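Local coordinates for protein putative N-acetylmuramoyl-L-alanine amidase (Neisseria meningitidis MC58, PDB 3CZX) that probably hydrolyses, as a zinc-dependent amidase, the link between N-acetylmuramoyl residues and L-amino acid residues in cell-wall glycopeptides, at residues A74-H78 and H131-Y136; I90-P96 and G122-D126; T9-S13 and E26-Q31; R100-L105 and A172-L177. The contacts are given in a common frame with arbitrary orientation. Residues are numbered along the deposited sequence.

The zinc site is shared between contact 1 and contact 3: His78 of the first and His12 and Glu26 of the second bind the same ion together with two waters. Their centres lie about 11 Å apart, and their strands 73-77 and 6-10 are neighbours in one sheet, where Ile75 O sits 2.8 Å from Thr9 N. Contact 2 lies at the 123-125 edge of that sheet, its centre about 10 Å from that of contact 1 and about 19 Å from that of contact 3; Leu93 CD2 meets Leu134 CD1 at 3.4 Å. Contact 4 packs two helices against the sheet away from the metal. Ile75 CD1 reaches Leu105 CD1 at 3.8 Å.

Contact 1. Residues A74-H78 and H131-Y136; sequences AIEFH and HSRLAY. With ZN (zinc ion), chain E.
The extended segment 74-78, on strand 73-77, faces a type I turn, His131 to Leu134, that leads into a helix with Arg133 at its N-cap position. Glu76 and Tyr136 have the nearest CA atoms, 8.2 Å, so side chains make the contact. Glu76 (chi1 t, chi2 t) and Arg133 (m, m, m) form a two-pronged salt bridge, OE1 to NE and OE2 to NH2, both 2.8 Å. Glu76 OE1 also accepts from His78 NE2 at 2.8 Å: the carboxylate is the second-shell partner of a ligand in this probable amidase's zinc site, the metal being bound by His78 ND1 (chi1 m) at 2.2 Å. His131 (chi1 t) turns its edge to the His78 face, centroids 4.5 Å apart and planes at 82°; its NE2 is hydrogen-bonded to zinc-bound water 1 at 2.9 Å. Glu76 CB makes a CH-pi contact over the face of the Tyr136 ring (chi1 t), 3.7 Å from its centroid; the hydroxyl is hydrogen-bonded to Thr9. Strand 73-77 runs between strands 6-10 and 142-145, while Tyr136 also packs on helix 61-69.

Contact 2. Residues I90-P96 and G122-D126; sequences IEALSTP and GFKPD
Strands 91-94 and 123-125 run parallel at the edge of the sheet, their axes 4.8 Å apart at closest and their directions 32° apart. The register pairs Ala92 with Phe123 (CA-CA 5.2 Å), Leu93 with Lys124 (4.8 Å) and Ser94 with Pro125 (5.3 Å). Hydrogen bonds alternate in the parallel manner: Ala92 N to Gly122 O 2.8 Å, Lys124 N to Ala92 O 2.9 Å, Ser94 N to Lys124 O 3.1 Å, and a weak Asp126 N to Ser94 O at 2.9 Å. Close CA-H...O contacts fill in, such as Leu93 CA to Lys124 O at 3.2 Å. Gly122, at phi 103° and psi -9°, enters the strand with a backbone that would jam a CB against the preceding carbonyl.

Glu91 (chi1 p, chi2 t) and Lys124 close a salt bridge, OE1 to NZ 2.6 Å, and the same OE1 also pairs with Arg118. Leu93 (t, p) shares its sheet face with Lys124 and brings CD1 to 3.3 Å from Pro125 O. On the face of Ala92, Phe123 (chi1 t) leans along the strand, CE1 3.4 Å from Ser94 O and CZ 3.9 Å from Pro96 CA.

This is a beta-alpha-beta unit: helix 99-113 connects the two strands and packs through Cys102 on Ala92 and Ser94. Leu93 meets helix 134-138, and strand 142-145 flanks strand 91-94 on its other side, antiparallel to it.

Contact 3. Residues T9-S13 and E26-Q31; sequences TAGHS and EADLAQ. With ZN (zinc ion), chain E.
The closest polar approach is not a hydrogen bond: His12 NE2 and Glu26 OE2 lie 3.1 Å apart because both bind zinc, at 2.2 and 2.1 Å. This is the zinc site of the Amidase_3 (MurNAc-LAA) family, where the loop just after strand 6-10 and the first residue of helix 26-45 each supply a ligand; His78 and waters 1 and 2 complete it. Glu26 (chi1 t, chi2 t) extends from the first turn of the helix, and its OE1 accepts from the backbone N of Ala19. His12 takes a positive phi of 69° with psi 177° and chi1 m, which swings its imidazole toward the ion. Behind the ligands the backbones come close, CA to CA 5.0 Å for Ala10 and Ala30 and 5.1 Å for His12 and Ala27. Small side chains, Ala10, Ala27 and Ala30, permit this: Ala10 CB touches Ala30 CB at 3.9 Å. The backbone O of Ser13 lies 3.6 Å from Ala27 CB. Water 3 sits between the segments, 2.8 Å from both Gly11 O and Ala27 O.

Contact 4. Residues R100-L105 and A172-L177; sequences RWCQVL and AIAMEL
An alpha/beta fold packs two helices, 100-105 and 172-177, on one face of its central sheet, with axes 10.2 Å apart at closest and N-to-C directions at 135°. CA atoms come nearest at Val104 and Ala172, 6.7 Å. The charged groups pair at the exposed margin: Arg100 (chi1 t, chi2 p, chi3 t) gives NE to Glu176 OE2 at 3.2 Å and NH2 to Glu176 OE1 at 2.9 Å, so both carboxylate oxygens of Glu176 (chi1 t, chi2 p) are satisfied by one guanidinium. Backbone donors stay within their helices, for example Val104 N to Arg100 O at 2.9 Å. Next to the salt bridge, Trp101 lies between the helices with Leu177 CD2 at its edge, 3.8 Å from CZ2. Deeper in, Leu105 CD2 meets Ile173 CG1 at 3.8 Å, and both residues rest on Ile75 of strand 73-77. Val104 CG1 touches Ala172 CB at 4.0 Å. Over the indole, Glu176 CG makes a CH-pi contact, 3.8 Å from the centroid of the six-membered ring of Trp101.

Contact 1. Residues A74-H78 and H131-Y136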
loop_
_atom_site.group_PDB
_atom_site.type_symbol
_atom_site.label_atom_id
_atom_site.label_comp_id
_atom_site.label_asym_id
_atom_site.label_seq_id
_atom_site.Cartn_x
_atom_site.Cartn_y
_atom_site.Cartn_z
ATOM N N ALA A 74 -3.224 -13.570 -16.382
ATOM C CA ALA A 74 -2.315 -12.429 -16.375
ATOM C C ALA A 74 -3.135 -11.155 -16.328
ATOM O O ALA A 74 -3.986 -10.941 -17.185
ATOM C CB ALA A 74 -1.419 -12.405 -17.608
ATOM N N ILE A 75 -2.872 -10.309 -15.326
ATOM C CA ILE A 75 -3.628 -9.087 -15.088
ATOM C C ILE A 75 -2.696 -7.890 -14.937
ATOM O O ILE A 75 -1.736 -7.943 -14.120
ATOM C CB ILE A 75 -4.449 -9.217 -13.762
ATOM C CG1 ILE A 75 -5.385 -10.427 -13.825
ATOM C CG2 ILE A 75 -5.247 -7.945 -13.520
ATOM C CD1 ILE A 75 -5.778 -11.009 -12.464
ATOM N N GLU A 76 -2.924 -6.849 -15.722
ATOM C CA GLU A 76 -2.242 -5.575 -15.539
ATOM C C GLU A 76 -3.203 -4.520 -15.014
ATOM O O GLU A 76 -4.238 -4.219 -15.632
ATOM C CB GLU A 76 -1.587 -5.080 -16.838
ATOM C CG GLU A 76 -0.754 -3.863 -16.567
ATOM C CD GLU A 76 0.176 -3.539 -17.655
ATOM O OE1 GLU A 76 -0.228 -2.730 -18.522
ATOM O OE2 GLU A 76 1.301 -4.083 -17.627
ATOM N N PHE A 77 -2.869 -3.945 -13.869
ATOM C CA PHE A 77 -3.739 -3.011 -13.200
ATOM C C PHE A 77 -3.539 -1.595 -13.755
ATOM O O PHE A 77 -2.412 -1.121 -13.909
ATOM C CB PHE A 77 -3.514 -3.028 -11.672
ATOM C CG PHE A 77 -3.836 -4.350 -11.027
ATOM C CD1 PHE A 77 -5.119 -4.666 -10.619
ATOM C CD2 PHE A 77 -2.842 -5.268 -10.825
ATOM C CE1 PHE A 77 -5.376 -5.900 -10.007
ATOM C CE2 PHE A 77 -3.092 -6.531 -10.232
ATOM C CZ PHE A 77 -4.356 -6.825 -9.844
ATOM N N HIS A 78 -4.659 -0.986 -14.068
ATOM C CA HIS A 78 -4.755 0.388 -14.567
ATOM C C HIS A 78 -5.913 1.085 -13.881
ATOM O O HIS A 78 -6.689 0.444 -13.169
ATOM C CB HIS A 78 -5.074 0.379 -16.054
ATOM C CG HIS A 78 -3.910 0.050 -16.924
ATOM N ND1 HIS A 78 -3.222 1.016 -17.632
ATOM C CD2 HIS A 78 -3.283 -1.123 -17.174
ATOM C CE1 HIS A 78 -2.199 0.452 -18.253
ATOM N NE2 HIS A 78 -2.223 -0.845 -18.006
ATOM N N HIS A 131 -6.792 1.427 -26.010
ATOM C CA HIS A 131 -5.975 1.470 -24.782
ATOM C C HIS A 131 -4.475 1.512 -25.078
ATOM O O HIS A 131 -4.011 0.875 -26.013
ATOM C CB HIS A 131 -6.301 0.259 -23.876
ATOM C CG HIS A 131 -5.841 0.436 -22.457
ATOM N ND1 HIS A 131 -4.571 0.095 -22.043
ATOM C CD2 HIS A 131 -6.469 0.951 -21.372
ATOM C CE1 HIS A 131 -4.441 0.385 -20.755
ATOM N NE2 HIS A 131 -5.580 0.906 -20.326
ATOM N N SER A 132 -3.708 2.247 -24.264
ATOM C CA SER A 132 -2.231 2.250 -24.369
ATOM C C SER A 132 -1.589 0.861 -24.307
ATOM O O SER A 132 -0.522 0.624 -24.891
ATOM C CB SER A 132 -1.605 3.164 -23.285
ATOM O OG SER A 132 -1.568 2.564 -21.996
ATOM N N ARG A 133 -2.241 -0.067 -23.603
ATOM C CA ARG A 133 -1.754 -1.421 -23.453
ATOM C C ARG A 133 -2.739 -2.420 -24.070
ATOM O O ARG A 133 -2.806 -3.581 -23.647
ATOM C CB ARG A 133 -1.528 -1.742 -21.966
ATOM C CG ARG A 133 -0.502 -0.837 -21.300
ATOM C CD ARG A 133 0.905 -1.259 -21.659
ATOM N NE ARG A 133 1.420 -2.242 -20.720
ATOM C CZ ARG A 133 2.682 -2.663 -20.667
ATOM N NH1 ARG A 133 3.576 -2.246 -21.555
ATOM N NH2 ARG A 133 3.052 -3.541 -19.738
ATOM N N LEU A 134 -3.492 -1.973 -25.078
ATOM C CA LEU A 134 -4.356 -2.877 -25.851
ATOM C C LEU A 134 -3.577 -4.099 -26.316
ATOM O O LEU A 134 -4.114 -5.217 -26.321
ATOM C CB LEU A 134 -4.949 -2.143 -27.053
ATOM C CG LEU A 134 -6.006 -2.864 -27.895
ATOM C CD1 LEU A 134 -7.215 -3.266 -27.064
ATOM C CD2 LEU A 134 -6.428 -1.930 -29.034
ATOM N N ALA A 135 -2.298 -3.912 -26.676
ATOM C CA ALA A 135 -1.434 -5.054 -27.072
ATOM C C ALA A 135 -1.332 -6.165 -26.015
ATOM O O ALA A 135 -1.241 -7.357 -26.352
ATOM C CB ALA A 135 -0.033 -4.568 -27.448
ATOM N N TYR A 136 -1.357 -5.762 -24.740
ATOM C CA TYR A 136 -1.351 -6.693 -23.587
ATOM C C TYR A 136 -2.638 -7.512 -23.574
ATOM O O TYR A 136 -2.602 -8.727 -23.395
ATOM C CB TYR A 136 -1.225 -5.877 -22.293
ATOM C CG TYR A 136 -0.970 -6.616 -20.988
ATOM C CD1 TYR A 136 0.300 -6.617 -20.400
ATOM C CD2 TYR A 136 -2.012 -7.216 -20.283
ATOM C CE1 TYR A 136 0.541 -7.255 -19.178
ATOM C CE2 TYR A 136 -1.780 -7.873 -19.102
ATOM C CZ TYR A 136 -0.507 -7.876 -18.529
ATOM O OH TYR A 136 -0.263 -8.466 -17.309
HETATM ZN ZN ZN E . -3.529 3.167 -17.924
HETATM O O HOH W 1 -5.686 3.020 -18.369
HETATM O O HOH W 2 -3.473 3.330 -20.213
#

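Contact 2. Residues I90-P96 and G122-D126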
loop_
_atom_site.group_PDB
_atom_site.type_symbol
_atom_site.label_atom_id
_atom_site.label_comp_id
_atom_site.label_asym_id
_atom_site.label_seq_id
_atom_site.Cartn_x
_atom_site.Cartn_y
_atom_site.Cartn_z
ATOM N N ILE A 90 -16.549 -0.307 -13.522
ATOM C CA ILE A 90 -15.515 -1.312 -13.563
ATOM C C ILE A 90 -15.480 -1.974 -14.909
ATOM O O ILE A 90 -16.507 -2.413 -15.408
ATOM C CB ILE A 90 -15.875 -2.445 -12.563
ATOM C CG1 ILE A 90 -15.899 -1.929 -11.117
ATOM C CG2 ILE A 90 -14.915 -3.647 -12.722
ATOM C CD1 ILE A 90 -16.743 -2.814 -10.189
ATOM N N GLU A 91 -14.286 -2.114 -15.461
ATOM C CA GLU A 91 -14.148 -2.924 -16.643
ATOM C C GLU A 91 -12.778 -3.549 -16.769
ATOM O O GLU A 91 -11.786 -3.089 -16.194
ATOM C CB GLU A 91 -14.529 -2.144 -17.884
ATOM C CG GLU A 91 -13.655 -0.983 -18.241
ATOM C CD GLU A 91 -14.184 -0.192 -19.459
ATOM O OE1 GLU A 91 -15.401 0.032 -19.592
ATOM O OE2 GLU A 91 -13.357 0.168 -20.297
ATOM N N ALA A 92 -12.753 -4.619 -17.551
ATOM C CA ALA A 92 -11.535 -5.387 -17.811
ATOM C C ALA A 92 -11.573 -5.758 -19.276
ATOM O O ALA A 92 -12.594 -6.293 -19.747
ATOM C CB ALA A 92 -11.511 -6.629 -16.954
ATOM N N LEU A 93 -10.485 -5.439 -19.976
ATOM C CA LEU A 93 -10.363 -5.605 -21.411
ATOM C C LEU A 93 -9.529 -6.829 -21.667
ATOM O O LEU A 93 -8.427 -6.916 -21.163
ATOM C CB LEU A 93 -9.637 -4.393 -22.006
ATOM C CG LEU A 93 -9.388 -4.361 -23.490
ATOM C CD1 LEU A 93 -10.745 -4.084 -24.177
ATOM C CD2 LEU A 93 -8.280 -3.279 -23.885
ATOM N N SER A 94 -10.031 -7.786 -22.460
ATOM C CA SER A 94 -9.195 -8.924 -22.817
ATOM C C SER A 94 -9.788 -9.611 -24.032
ATOM O O SER A 94 -10.786 -9.160 -24.562
ATOM C CB SER A 94 -9.092 -9.892 -21.644
ATOM O OG SER A 94 -8.075 -10.869 -21.804
ATOM N N THR A 95 -9.159 -10.704 -24.418
ATOM C CA THR A 95 -9.743 -11.630 -25.419
ATOM C C THR A 95 -10.945 -12.377 -24.814
ATOM O O THR A 95 -11.028 -12.591 -23.608
ATOM C CB THR A 95 -8.690 -12.688 -25.829
ATOM O OG1 THR A 95 -8.133 -13.320 -24.666
ATOM C CG2 THR A 95 -7.538 -12.072 -26.625
ATOM N N PRO A 96 -11.879 -12.826 -25.661
ATOM C CA PRO A 96 -12.981 -13.624 -25.174
ATOM C C PRO A 96 -12.626 -14.842 -24.340
ATOM O O PRO A 96 -13.372 -15.220 -23.427
ATOM C CB PRO A 96 -13.698 -14.027 -26.470
ATOM C CG PRO A 96 -13.436 -12.897 -27.361
ATOM C CD PRO A 96 -12.015 -12.519 -27.095
ATOM N N GLY A 122 -18.588 -6.660 -16.536
ATOM C CA GLY A 122 -17.210 -6.221 -16.357
ATOM C C GLY A 122 -16.255 -6.513 -17.495
ATOM O O GLY A 122 -15.137 -6.058 -17.497
ATOM N N PHE A 123 -16.694 -7.296 -18.467
ATOM C CA PHE A 123 -15.831 -7.661 -19.607
ATOM C C PHE A 123 -16.066 -6.783 -20.834
ATOM O O PHE A 123 -17.214 -6.581 -21.221
ATOM C CB PHE A 123 -16.135 -9.106 -20.051
ATOM C CG PHE A 123 -15.486 -9.479 -21.373
ATOM C CD1 PHE A 123 -14.111 -9.694 -21.452
ATOM C CD2 PHE A 123 -16.236 -9.637 -22.557
ATOM C CE1 PHE A 123 -13.490 -10.032 -22.638
ATOM C CE2 PHE A 123 -15.597 -9.990 -23.734
ATOM C CZ PHE A 123 -14.220 -10.160 -23.778
ATOM N N LYS A 124 -14.976 -6.298 -21.422
ATOM C CA LYS A 124 -14.994 -5.669 -22.720
ATOM C C LYS A 124 -13.966 -6.358 -23.600
ATOM O O LYS A 124 -12.867 -6.665 -23.149
ATOM C CB LYS A 124 -14.700 -4.190 -22.571
ATOM C CG LYS A 124 -15.917 -3.512 -21.929
ATOM C CD LYS A 124 -16.215 -2.205 -22.505
ATOM C CE LYS A 124 -17.348 -1.518 -21.737
ATOM N NZ LYS A 124 -17.122 -0.042 -21.587
ATOM N N PRO A 125 -14.335 -6.655 -24.861
ATOM C CA PRO A 125 -13.431 -7.431 -25.719
ATOM C C PRO A 125 -12.344 -6.600 -26.341
ATOM O O PRO A 125 -12.536 -5.433 -26.605
ATOM C CB PRO A 125 -14.377 -7.944 -26.826
ATOM C CG PRO A 125 -15.383 -6.839 -26.949
ATOM C CD PRO A 125 -15.625 -6.395 -25.513
ATOM N N ASP A 126 -11.221 -7.236 -26.633
ATOM C CA ASP A 126 -10.092 -6.528 -27.242
ATOM C C ASP A 126 -10.401 -5.963 -28.640
ATOM O O ASP A 126 -9.929 -4.876 -28.992
ATOM C CB ASP A 126 -8.868 -7.444 -27.294
ATOM C CG ASP A 126 -9.083 -8.675 -28.174
ATOM O OD1 ASP A 126 -8.230 -8.930 -29.047
ATOM O OD2 ASP A 126 -10.079 -9.387 -27.987
#

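Contact 3. Residues T9-S13 and E26-Q31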
loop_
_atom_site.group_PDB
_atom_site.type_symbol
_atom_site.label_atom_id
_atom_site.label_comp_id
_atom_site.label_asym_id
_atom_site.label_seq_id
_atom_site.Cartn_x
_atom_site.Cartn_y
_atom_site.Cartn_z
ATOM N N THR A 9 0.896 -7.414 -13.216
ATOM C CA THR A 9 1.752 -6.257 -13.486
ATOM C C THR A 9 1.023 -4.973 -13.249
ATOM O O THR A 9 -0.173 -4.978 -13.005
ATOM C CB THR A 9 2.305 -6.346 -14.922
ATOM O OG1 THR A 9 1.237 -6.304 -15.851
ATOM C CG2 THR A 9 3.089 -7.686 -15.079
ATOM N N ALA A 10 1.771 -3.860 -13.259
ATOM C CA ALA A 10 1.213 -2.522 -13.041
ATOM C C ALA A 10 1.414 -1.719 -14.304
ATOM O O ALA A 10 2.483 -1.760 -14.920
ATOM C CB ALA A 10 1.899 -1.792 -11.824
ATOM N N GLY A 11 0.408 -0.949 -14.680
ATOM C CA GLY A 11 0.561 -0.020 -15.784
ATOM C C GLY A 11 1.391 1.182 -15.406
ATOM O O GLY A 11 1.412 1.616 -14.251
ATOM N N HIS A 12 2.061 1.725 -16.412
ATOM C CA HIS A 12 2.727 3.026 -16.317
ATOM C C HIS A 12 3.954 3.037 -15.402
ATOM O O HIS A 12 4.295 2.034 -14.774
ATOM C CB HIS A 12 1.714 4.098 -15.915
ATOM C CG HIS A 12 0.493 4.123 -16.783
ATOM N ND1 HIS A 12 0.499 4.647 -18.061
ATOM C CD2 HIS A 12 -0.764 3.671 -16.569
ATOM C CE1 HIS A 12 -0.709 4.532 -18.586
ATOM N NE2 HIS A 12 -1.496 3.953 -17.696
ATOM N N SER A 13 4.622 4.189 -15.340
ATOM C CA SER A 13 5.941 4.280 -14.690
ATOM C C SER A 13 6.145 5.608 -13.974
ATOM O O SER A 13 5.278 6.478 -14.025
ATOM C CB SER A 13 7.029 4.088 -15.759
ATOM O OG SER A 13 7.010 5.170 -16.665
ATOM N N GLU A 26 -2.028 7.422 -11.448
ATOM C CA GLU A 26 -2.330 6.052 -11.908
ATOM C C GLU A 26 -1.195 5.086 -11.627
ATOM O O GLU A 26 -1.415 3.966 -11.165
ATOM C CB GLU A 26 -2.689 6.042 -13.396
ATOM C CG GLU A 26 -3.026 4.633 -13.948
ATOM C CD GLU A 26 -3.556 4.633 -15.348
ATOM O OE1 GLU A 26 -3.656 5.726 -15.946
ATOM O OE2 GLU A 26 -3.906 3.524 -15.843
ATOM N N ALA A 27 0.028 5.492 -11.901
ATOM C CA ALA A 27 1.188 4.612 -11.739
ATOM C C ALA A 27 1.289 4.118 -10.296
ATOM O O ALA A 27 1.692 2.965 -10.040
ATOM C CB ALA A 27 2.451 5.324 -12.127
ATOM N N ASP A 28 0.945 4.997 -9.360
ATOM C CA ASP A 28 1.112 4.712 -7.934
ATOM C C ASP A 28 -0.019 3.816 -7.503
ATOM O O ASP A 28 0.192 2.906 -6.689
ATOM C CB ASP A 28 1.105 6.028 -7.136
ATOM C CG ASP A 28 2.274 6.948 -7.512
ATOM O OD1 ASP A 28 3.298 6.459 -8.046
ATOM O OD2 ASP A 28 2.151 8.167 -7.253
ATOM N N LEU A 29 -1.245 4.122 -7.955
ATOM C CA LEU A 29 -2.415 3.288 -7.613
ATOM C C LEU A 29 -2.251 1.871 -8.190
ATOM O O LEU A 29 -2.618 0.855 -7.531
ATOM C CB LEU A 29 -3.724 3.940 -8.097
ATOM C CG LEU A 29 -4.045 5.327 -7.519
ATOM C CD1 LEU A 29 -5.197 6.067 -8.281
ATOM C CD2 LEU A 29 -4.353 5.198 -6.046
ATOM N N ALA A 30 -1.698 1.777 -9.400
ATOM C CA ALA A 30 -1.491 0.491 -10.054
ATOM C C ALA A 30 -0.412 -0.337 -9.322
ATOM O O ALA A 30 -0.575 -1.558 -9.132
ATOM C CB ALA A 30 -1.147 0.703 -11.540
ATOM N N GLN A 31 0.686 0.300 -8.917
ATOM C CA GLN A 31 1.707 -0.306 -8.079
ATOM C C GLN A 31 1.064 -0.874 -6.801
ATOM O O GLN A 31 1.339 -2.013 -6.443
ATOM C CB GLN A 31 2.796 0.730 -7.744
ATOM C CG GLN A 31 3.758 0.331 -6.677
ATOM C CD GLN A 31 4.777 1.400 -6.384
ATOM O OE1 GLN A 31 4.462 2.588 -6.484
ATOM N NE2 GLN A 31 6.008 0.993 -6.046
HETATM ZN ZN ZN E . -3.529 3.167 -17.924
HETATM O O HOH W 3 3.189 1.720 -12.059
HETATM O O HOH W 2 -3.473 3.330 -20.213
HETATM O O HOH W 1 -5.686 3.020 -18.369
#

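Contact 4. Residues R100-L105 and A172-L177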
loop_
_atom_site.group_PDB
_atom_site.type_symbol
_atom_site.label_atom_id
_atom_site.label_comp_id
_atom_site.label_asym_id
_atom_site.label_seq_id
_atom_site.Cartn_x
_atom_site.Cartn_y
_atom_site.Cartn_z
ATOM N N ARG A 100 -14.633 -14.966 -18.585
ATOM C CA ARG A 100 -14.955 -15.435 -17.259
ATOM C C ARG A 100 -14.012 -14.827 -16.243
ATOM O O ARG A 100 -14.472 -14.328 -15.234
ATOM C CB ARG A 100 -14.916 -16.959 -17.222
ATOM C CG ARG A 100 -14.930 -17.581 -15.867
ATOM C CD ARG A 100 -16.083 -17.244 -15.036
ATOM N NE ARG A 100 -16.000 -18.017 -13.794
ATOM C CZ ARG A 100 -16.884 -17.937 -12.804
ATOM N NH1 ARG A 100 -17.917 -17.097 -12.892
ATOM N NH2 ARG A 100 -16.726 -18.672 -11.709
ATOM N N TRP A 101 -12.707 -14.815 -16.508
ATOM C CA TRP A 101 -11.784 -14.211 -15.551
ATOM C C TRP A 101 -12.085 -12.737 -15.328
ATOM O O TRP A 101 -12.072 -12.274 -14.192
ATOM C CB TRP A 101 -10.341 -14.345 -16.004
ATOM C CG TRP A 101 -9.683 -15.544 -15.555
ATOM C CD1 TRP A 101 -9.217 -16.546 -16.336
ATOM C CD2 TRP A 101 -9.345 -15.890 -14.203
ATOM N NE1 TRP A 101 -8.603 -17.502 -15.563
ATOM C CE2 TRP A 101 -8.667 -17.117 -14.246
ATOM C CE3 TRP A 101 -9.520 -15.257 -12.966
ATOM C CZ2 TRP A 101 -8.205 -17.756 -13.083
ATOM C CZ3 TRP A 101 -9.051 -15.902 -11.799
ATOM C CH2 TRP A 101 -8.395 -17.124 -11.885
ATOM N N CYS A 102 -12.365 -12.011 -16.410
ATOM C CA CYS A 102 -12.738 -10.567 -16.311
ATOM C C CYS A 102 -13.951 -10.380 -15.417
ATOM O O CYS A 102 -14.014 -9.401 -14.643
ATOM C CB CYS A 102 -13.008 -9.992 -17.709
ATOM S SG CYS A 102 -11.509 -9.837 -18.700
ATOM N N GLN A 103 -14.900 -11.297 -15.534
ATOM C CA GLN A 103 -16.161 -11.221 -14.791
ATOM C C GLN A 103 -15.932 -11.573 -13.306
ATOM O O GLN A 103 -16.497 -10.925 -12.412
ATOM C CB GLN A 103 -17.229 -12.104 -15.436
ATOM C CG GLN A 103 -17.690 -11.524 -16.762
ATOM C CD GLN A 103 -18.599 -12.403 -17.570
ATOM O OE1 GLN A 103 -18.613 -13.651 -17.416
ATOM N NE2 GLN A 103 -19.345 -11.769 -18.470
ATOM N N VAL A 104 -15.078 -12.561 -13.045
ATOM C CA VAL A 104 -14.703 -12.924 -11.660
ATOM C C VAL A 104 -14.048 -11.718 -10.967
ATOM O O VAL A 104 -14.419 -11.358 -9.847
ATOM C CB VAL A 104 -13.721 -14.119 -11.649
ATOM C CG1 VAL A 104 -13.101 -14.337 -10.274
ATOM C CG2 VAL A 104 -14.424 -15.386 -12.129
ATOM N N LEU A 105 -13.103 -11.086 -11.658
ATOM C CA LEU A 105 -12.386 -9.909 -11.101
ATOM C C LEU A 105 -13.360 -8.770 -10.867
ATOM O O LEU A 105 -13.357 -8.133 -9.828
ATOM C CB LEU A 105 -11.280 -9.429 -12.033
ATOM C CG LEU A 105 -10.144 -10.463 -12.225
ATOM C CD1 LEU A 105 -9.294 -10.066 -13.431
ATOM C CD2 LEU A 105 -9.289 -10.581 -10.949
ATOM N N ALA A 172 -10.874 -13.731 -4.716
ATOM C CA ALA A 172 -11.636 -14.177 -5.883
ATOM C C ALA A 172 -10.760 -14.988 -6.847
ATOM O O ALA A 172 -11.233 -15.959 -7.458
ATOM C CB ALA A 172 -12.303 -12.978 -6.589
ATOM N N ILE A 173 -9.504 -14.572 -7.025
ATOM C CA ILE A 173 -8.568 -15.288 -7.870
ATOM C C ILE A 173 -8.331 -16.656 -7.263
ATOM O O ILE A 173 -8.503 -17.647 -7.931
ATOM C CB ILE A 173 -7.230 -14.510 -8.075
ATOM C CG1 ILE A 173 -7.433 -13.236 -8.878
ATOM C CG2 ILE A 173 -6.175 -15.369 -8.772
ATOM C CD1 ILE A 173 -6.244 -12.279 -8.848
ATOM N N ALA A 174 -8.020 -16.697 -5.977
ATOM C CA ALA A 174 -7.775 -17.971 -5.294
ATOM C C ALA A 174 -8.988 -18.874 -5.375
ATOM O O ALA A 174 -8.867 -20.056 -5.684
ATOM C CB ALA A 174 -7.366 -17.739 -3.853
HETATM N N MSE A 175 -10.162 -18.326 -5.142
HETATM C CA MSE A 175 -11.396 -19.148 -5.208
HETATM C C MSE A 175 -11.602 -19.762 -6.601
HETATM O O MSE A 175 -11.962 -20.954 -6.745
HETATM C CB MSE A 175 -12.600 -18.320 -4.787
HETATM C CG MSE A 175 -13.943 -18.952 -5.013
HETATM SE SE MSE A 175 -14.262 -20.298 -3.642
HETATM C CE MSE A 175 -14.809 -19.064 -2.241
ATOM N N GLU A 176 -11.355 -18.971 -7.638
ATOM C CA GLU A 176 -11.577 -19.446 -9.005
ATOM C C GLU A 176 -10.611 -20.572 -9.351
ATOM O O GLU A 176 -10.936 -21.456 -10.131
ATOM C CB GLU A 176 -11.447 -18.270 -9.967
ATOM C CG GLU A 176 -11.617 -18.580 -11.424
ATOM C CD GLU A 176 -13.032 -18.978 -11.817
ATOM O OE1 GLU A 176 -13.958 -18.964 -10.978
ATOM O OE2 GLU A 176 -13.214 -19.301 -13.024
ATOM N N LEU A 177 -9.425 -20.520 -8.766
ATOM C CA LEU A 177 -8.382 -21.538 -8.930
ATOM C C LEU A 177 -8.611 -22.739 -8.008
ATOM O O LEU A 177 -7.950 -23.772 -8.152
ATOM C CB LEU A 177 -7.018 -20.945 -8.628
ATOM C CG LEU A 177 -6.592 -19.841 -9.594
ATOM C CD1 LEU A 177 -5.279 -19.228 -9.163
ATOM C CD2 LEU A 177 -6.505 -20.391 -11.008
#